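Local coordinates for protein dihydrofolate reductase, putative (Aspergillus flavus, PDB 6DRS) that probably catalyses the NADPH-dependent reduction of dihydrofolate to tetrahydrofolate and binds NADP and a diaminoquinazoline-type antifolate inhibitor, at residues Phe199-Asp202 with Glu203-Met207. Sequence-based numbering, arbitrary orientation.
Sequences FPID and EELLM
D202 and L206 meet at the N-terminal turn of the short helix 203-206, with D202 in the N-cap position. L206 N donates to D202 O at 3.1 Å, the first i to i+4 bond of the helix. L205 N reaches the same oxygen only weakly, at 3.4 Å. The D202 carboxylate turns to the residue next door: OD1 accepts a bent hydrogen bond from E203 N at 2.7 Å through its anti lone pair. This is a bond to the next residue, not a helix-capping bond. I201 packs on two residues of the helix. Its CD1 lies 3.7 Å from L205 CD2, and its CG2 lies 3.5 Å from E204 CD. With chi1 at 56°, CG1 of I201 is wedged over its own backbone, and an extended chi2 carries CD1 to the leucine. F199 adds a looser contact, CE2 to L205 CD1 at 4.2 Å. Further out, L205 rests on I176 and M178, and F199 on L24, I176 and Y162. The turn packs against strands 22-27 and 174-183 of the dihydrofolate reductase fold, and I201 also touches L166 of helix 159-167. E203 OE1 accepts a hydrogen bond from T22 N, and E204 OE2 accepts one from W211 NE1. The other E204 oxygen, OE1, accepts from a water at 2.6 Å, and that water in turn accepts from D202 N and E204 N.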
loop_
_atom_site.group_PDB
_atom_site.type_symbol
_atom_site.label_atom_id
_atom_site.label_comp_id
_atom_site.label_asym_id
_atom_site.label_seq_id
_atom_site.Cartn_x
_atom_site.Cartn_y
_atom_site.Cartn_z
ATOM N N PHE A 199 3.354 9.094 9.168
ATOM C CA PHE A 199 3.738 7.758 9.599
ATOM C C PHE A 199 3.928 7.751 11.125
ATOM O O PHE A 199 4.374 8.728 11.681
ATOM C CB PHE A 199 4.962 7.301 8.796
ATOM C CG PHE A 199 5.035 5.805 8.624
ATOM C CD1 PHE A 199 4.079 5.126 7.880
ATOM C CD2 PHE A 199 6.041 5.070 9.227
ATOM C CE1 PHE A 199 4.127 3.743 7.741
ATOM C CE2 PHE A 199 6.085 3.686 9.094
ATOM C CZ PHE A 199 5.125 3.025 8.358
ATOM N N PRO A 200 3.542 6.672 11.802
ATOM C CA PRO A 200 3.507 6.610 13.264
ATOM C C PRO A 200 4.895 6.492 13.920
ATOM O O PRO A 200 5.013 6.615 15.152
ATOM C CB PRO A 200 2.660 5.379 13.640
ATOM C CG PRO A 200 1.973 4.980 12.343
ATOM C CD PRO A 200 2.854 5.497 11.227
ATOM N N ILE A 201 5.932 6.234 13.132
ATOM C CA ILE A 201 7.317 6.178 13.613
ATOM C C ILE A 201 8.116 6.924 12.551
ATOM O O ILE A 201 7.661 6.996 11.397
ATOM C CB ILE A 201 7.799 4.718 13.797
ATOM C CG1 ILE A 201 7.664 3.898 12.508
ATOM C CG2 ILE A 201 7.070 4.051 14.964
ATOM C CD1 ILE A 201 8.348 2.542 12.542
ATOM N N ASP A 202 9.255 7.498 12.927
ATOM C CA ASP A 202 10.014 8.331 11.989
ATOM C C ASP A 202 11.505 8.212 12.306
ATOM O O ASP A 202 12.302 7.815 11.461
ATOM C CB ASP A 202 9.576 9.800 12.026
ATOM C CG ASP A 202 9.065 10.247 13.391
ATOM O OD1 ASP A 202 9.786 10.023 14.401
ATOM O OD2 ASP A 202 7.931 10.790 13.449
ATOM N N GLU A 203 11.859 8.577 13.525
ATOM C CA GLU A 203 13.245 8.684 13.914
ATOM C C GLU A 203 13.825 7.276 14.080
ATOM O O GLU A 203 14.983 7.027 13.718
ATOM C CB GLU A 203 13.368 9.541 15.179
ATOM C CG GLU A 203 13.262 11.041 14.903
ATOM C CD GLU A 203 14.350 11.652 14.020
ATOM O OE1 GLU A 203 14.087 12.694 13.364
ATOM O OE2 GLU A 203 15.465 11.088 13.981
ATOM N N GLU A 204 12.993 6.352 14.543
ATOM C CA GLU A 204 13.479 5.030 14.792
ATOM C C GLU A 204 13.867 4.325 13.480
ATOM O O GLU A 204 14.727 3.452 13.518
ATOM C CB GLU A 204 12.575 4.294 15.778
ATOM C CG GLU A 204 11.323 3.712 15.171
ATOM C CD GLU A 204 10.264 3.415 16.224
ATOM O OE1 GLU A 204 9.903 4.359 16.992
ATOM O OE2 GLU A 204 9.802 2.235 16.291
ATOM N N LEU A 205 13.292 4.721 12.331
ATOM C CA LEU A 205 13.726 4.222 11.020
ATOM C C LEU A 205 14.963 4.990 10.544
ATOM O O LEU A 205 15.914 4.395 10.065
ATOM C CB LEU A 205 12.607 4.404 9.993
ATOM C CG LEU A 205 11.273 3.748 10.332
ATOM C CD1 LEU A 205 10.232 4.110 9.285
ATOM C CD2 LEU A 205 11.429 2.236 10.466
ATOM N N LEU A 206 14.933 6.311 10.638
ATOM C CA LEU A 206 16.032 7.095 10.077
ATOM C C LEU A 206 17.310 6.872 10.913
ATOM O O LEU A 206 18.408 6.974 10.371
ATOM C CB LEU A 206 15.633 8.577 9.951
ATOM C CG LEU A 206 14.327 8.878 9.205
ATOM C CD1 LEU A 206 13.772 10.254 9.568
ATOM C CD2 LEU A 206 14.466 8.733 7.688
ATOM N N MET A 207 17.182 6.507 12.191
ATOM C CA MET A 207 18.346 6.289 13.055
ATOM C C MET A 207 18.569 4.787 13.268
ATOM O O MET A 207 19.436 4.380 14.053
ATOM C CB MET A 207 18.163 6.945 14.431
ATOM C CG MET A 207 17.951 8.447 14.401
ATOM S SD MET A 207 19.335 9.348 13.658
ATOM C CE MET A 207 18.763 9.662 11.987
HETATM O O HOH W 1 10.342 6.538 15.730
#